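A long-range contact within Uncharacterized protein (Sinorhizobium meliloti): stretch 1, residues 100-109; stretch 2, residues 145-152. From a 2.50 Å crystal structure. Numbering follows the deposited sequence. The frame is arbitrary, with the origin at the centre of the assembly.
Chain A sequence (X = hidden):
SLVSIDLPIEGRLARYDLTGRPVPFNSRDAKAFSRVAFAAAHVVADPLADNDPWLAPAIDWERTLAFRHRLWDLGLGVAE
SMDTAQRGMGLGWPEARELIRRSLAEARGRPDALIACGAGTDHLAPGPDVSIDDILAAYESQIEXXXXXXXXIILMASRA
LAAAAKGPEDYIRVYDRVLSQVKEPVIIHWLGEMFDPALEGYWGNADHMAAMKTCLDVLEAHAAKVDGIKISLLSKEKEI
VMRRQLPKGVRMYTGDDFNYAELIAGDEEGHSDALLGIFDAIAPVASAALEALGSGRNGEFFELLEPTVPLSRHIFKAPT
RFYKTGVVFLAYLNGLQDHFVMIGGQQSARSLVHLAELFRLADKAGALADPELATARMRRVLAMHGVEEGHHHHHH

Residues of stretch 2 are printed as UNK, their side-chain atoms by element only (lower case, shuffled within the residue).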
# COMPACT_ATOMS: atom_id res chain seq x y z
N ILE A 100 -11.45 -3.89 -8.60
CA ILE A 100 -11.44 -2.61 -9.27
C ILE A 100 -12.85 -2.20 -9.71
O ILE A 100 -13.30 -1.11 -9.42
CB ILE A 100 -10.41 -2.58 -10.42
CG1 ILE A 100 -8.99 -2.62 -9.83
CG2 ILE A 100 -10.63 -1.36 -11.31
CD1 ILE A 100 -7.87 -2.72 -10.84
N ARG A 101 -13.56 -3.11 -10.38
CA ARG A 101 -14.94 -2.88 -10.83
C ARG A 101 -15.90 -2.52 -9.68
O ARG A 101 -16.60 -1.52 -9.75
CB ARG A 101 -15.44 -4.10 -11.61
CG ARG A 101 -16.82 -3.96 -12.20
CD ARG A 101 -17.42 -5.32 -12.49
NE ARG A 101 -18.86 -5.29 -12.25
CZ ARG A 101 -19.50 -5.93 -11.28
NH1 ARG A 101 -18.86 -6.72 -10.43
NH2 ARG A 101 -20.82 -5.80 -11.17
N ARG A 102 -15.93 -3.33 -8.62
CA ARG A 102 -16.77 -3.03 -7.44
C ARG A 102 -16.41 -1.70 -6.78
O ARG A 102 -17.29 -0.89 -6.50
CB ARG A 102 -16.67 -4.13 -6.39
CG ARG A 102 -16.71 -5.53 -6.94
CD ARG A 102 -18.09 -6.09 -6.88
NE ARG A 102 -18.06 -7.54 -6.98
CZ ARG A 102 -18.84 -8.35 -6.27
NH1 ARG A 102 -19.70 -7.84 -5.38
NH2 ARG A 102 -18.75 -9.66 -6.44
N SER A 103 -15.11 -1.47 -6.52
CA SER A 103 -14.66 -0.23 -5.88
C SER A 103 -14.99 1.05 -6.66
O SER A 103 -15.45 2.03 -6.07
CB SER A 103 -13.17 -0.29 -5.56
OG SER A 103 -12.96 -1.05 -4.40
N LEU A 104 -14.77 1.03 -7.97
CA LEU A 104 -15.18 2.15 -8.82
C LEU A 104 -16.67 2.42 -8.67
O LEU A 104 -17.07 3.58 -8.50
CB LEU A 104 -14.77 1.93 -10.29
CG LEU A 104 -13.24 2.03 -10.49
CD1 LEU A 104 -12.81 1.54 -11.87
CD2 LEU A 104 -12.71 3.44 -10.24
N ALA A 105 -17.47 1.36 -8.66
CA ALA A 105 -18.92 1.50 -8.51
C ALA A 105 -19.27 2.07 -7.14
O ALA A 105 -20.16 2.89 -7.04
CB ALA A 105 -19.63 0.18 -8.74
N GLU A 106 -18.55 1.66 -6.09
CA GLU A 106 -18.80 2.25 -4.77
C GLU A 106 -18.46 3.73 -4.80
O GLU A 106 -19.25 4.55 -4.33
CB GLU A 106 -18.00 1.56 -3.65
CG GLU A 106 -18.47 0.17 -3.25
CD GLU A 106 -19.93 0.11 -2.85
OE1 GLU A 106 -20.39 0.98 -2.08
OE2 GLU A 106 -20.62 -0.81 -3.31
N ALA A 107 -17.30 4.06 -5.37
CA ALA A 107 -16.79 5.43 -5.48
C ALA A 107 -17.77 6.41 -6.11
O ALA A 107 -18.04 7.48 -5.55
CB ALA A 107 -15.48 5.44 -6.26
N ARG A 108 -18.29 6.06 -7.29
CA ARG A 108 -19.27 6.90 -7.98
C ARG A 108 -20.52 7.12 -7.12
O ARG A 108 -21.31 8.04 -7.39
CB ARG A 108 -19.66 6.29 -9.33
CG ARG A 108 -18.56 6.30 -10.38
CD ARG A 108 -19.11 5.83 -11.73
NE ARG A 108 -19.75 4.52 -11.64
CZ ARG A 108 -19.13 3.35 -11.83
NH1 ARG A 108 -17.84 3.31 -12.16
NH2 ARG A 108 -19.80 2.22 -11.71
N GLY A 109 -20.70 6.27 -6.11
CA GLY A 109 -21.81 6.36 -5.17
C GLY A 109 -21.59 7.34 -4.04
O GLY A 109 -22.42 7.44 -3.14
N UNK A 145 -9.51 -2.40 -19.73
CA UNK A 145 -10.47 -2.93 -18.76
C UNK A 145 -10.79 -1.90 -17.67
O UNK A 145 -11.97 -1.65 -17.39
c UNK A 145 -9.95 -4.22 -18.15
N UNK A 146 -9.76 -1.28 -17.11
CA UNK A 146 -9.94 -0.29 -16.04
C UNK A 146 -10.64 0.99 -16.52
O UNK A 146 -11.65 1.42 -15.94
c UNK A 146 -8.61 0.03 -15.30
c UNK A 146 -8.17 -1.18 -14.47
c UNK A 146 -8.79 1.22 -14.37
c UNK A 146 -6.68 -1.34 -14.34
N UNK A 147 -10.11 1.57 -17.59
CA UNK A 147 -10.71 2.76 -18.19
C UNK A 147 -12.17 2.55 -18.55
O UNK A 147 -12.97 3.48 -18.42
c UNK A 147 -7.71 4.25 -20.19
o UNK A 147 -7.92 3.74 -21.31
o UNK A 147 -6.80 5.08 -19.98
c UNK A 147 -9.90 3.20 -19.40
c UNK A 147 -8.58 3.86 -19.01
N UNK A 148 -12.54 1.34 -18.98
CA UNK A 148 -13.94 1.05 -19.30
C UNK A 148 -14.86 1.18 -18.07
O UNK A 148 -16.05 1.38 -18.23
c UNK A 148 -14.10 -0.33 -19.95
N UNK A 149 -14.31 1.06 -16.87
CA UNK A 149 -15.10 1.24 -15.65
C UNK A 149 -14.93 2.66 -15.09
O UNK A 149 -15.36 2.97 -13.98
c UNK A 149 -14.72 0.18 -14.60
o UNK A 149 -16.45 -2.83 -15.85
c UNK A 149 -16.25 -1.78 -15.20
o UNK A 149 -17.17 -1.15 -14.64
c UNK A 149 -14.81 -1.26 -15.07
N UNK A 150 -14.30 3.52 -15.88
CA UNK A 150 -14.05 4.91 -15.50
C UNK A 150 -12.98 5.10 -14.44
O UNK A 150 -13.10 5.97 -13.59
N UNK A 151 -11.93 4.29 -14.48
CA UNK A 151 -10.88 4.36 -13.46
C UNK A 151 -9.65 5.12 -13.92
O UNK A 151 -9.24 5.01 -15.07
N UNK A 152 -9.07 5.90 -13.02
CA UNK A 152 -7.71 6.38 -13.24
C UNK A 152 -6.70 5.28 -12.84
O UNK A 152 -6.96 4.47 -11.95
n UNK A 152 -5.60 11.06 -9.08
c UNK A 152 -7.45 7.74 -12.54
n UNK A 152 -5.82 9.32 -10.60
c UNK A 152 -7.78 7.83 -11.05
c UNK A 152 -7.27 9.13 -10.42
c UNK A 152 -5.07 10.22 -9.96
n UNK A 152 -3.77 10.28 -10.21

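Position 145 carries one side-chain carbon. It lies in a helix that begins earlier in the chain and comes nowhere near stretch 1. A lone carbon beyond CA is alanine, A145.

Position 146 has four side-chain carbons and no heteroatom, forked at the first, with one arm two carbons long. Its CA-to-CB bond points sideways relative to stretch 1, yet the longer arm still reaches it, and the end of that arm at position 146 lies 3.9 Å from I100 CD1. The beta-branched pattern is isoleucine, I146, and the atom at the end of the arm is CD1. Both residues are buried, and this is an apolar contact between two side-chain tips.

Position 147 shows three carbons, the third bearing two oxygens, a chain ending in a carboxylate. The CA-to-CB bond points away from stretch 1, and no atom makes contact with it. The residue is glutamate, E147; its OE2 is hydrogen-bonded elsewhere in the structure.

Position 148 again has a single carbon, too far from stretch 1 to touch it: alanine, A148.

Position 149 repeats the pattern of three carbons ending in two oxygens, but here the CA-to-CB bond points toward stretch 1. The CB of position 149 lies 3.6 Å from L104 CD1, and one carboxylate oxygen of the same residue comes to 3.7 Å from R101 CG. The backbone O of position 149 lies 3.1 Å from R108 NH1, at the edge of the guanidinium and near its plane, but the angle is too poor for a hydrogen bond. This is a second glutamate, E149, with chi1 and chi2 both m. The oxygen near R101 is OE1, and it approaches the aliphatic part of the arginine.

Position 150 has no side-chain atoms. The O of position 150 lies 4.2 Å from L104 CD2. The residue is glycine, G150, and its phi of 73° by itself favours this residue.

Position 151 likewise lacks a side chain. The CA of position 151 sits 3.8 Å from L104 CD1. It is a second glycine, G151. An ideal CB on G151 would point toward stretch 1 and lie only 3.0 Å from L104 CD1, and it would also fall 2.8 Å from I146 CG2; the bare backbone leaves room for the leucine.

Position 152 has three carbons, a nitrogen, and then a carbon carrying two further nitrogens. The CA-to-CB bond points away from stretch 1, and nothing touches it. The terminal group is the guanidinium of arginine, R152; its NH1 is hydrogen-bonded elsewhere in the structure.

The contact works by packing, for no hydrogen bond crosses between the stretches and their combined buried surface is a modest 327 Å². Along the helix of stretch 1, I100, L104 and R108 follow one another at four-residue intervals, and the CA-to-CB bonds of all three point toward stretch 2. I146 and the residues from E149 to G151 meet this row. I146 O accepts hydrogen bonds from E149 N at 2.8 Å and from G151 N at 3.2 Å, and L104 CD1 packs against this turn. Buried L104 rests against E149 and G151, I100 meets I146, and the exposed R101 and R108 lie alongside E149.

Stretch 2, residues 145-152: AIEAEGGR
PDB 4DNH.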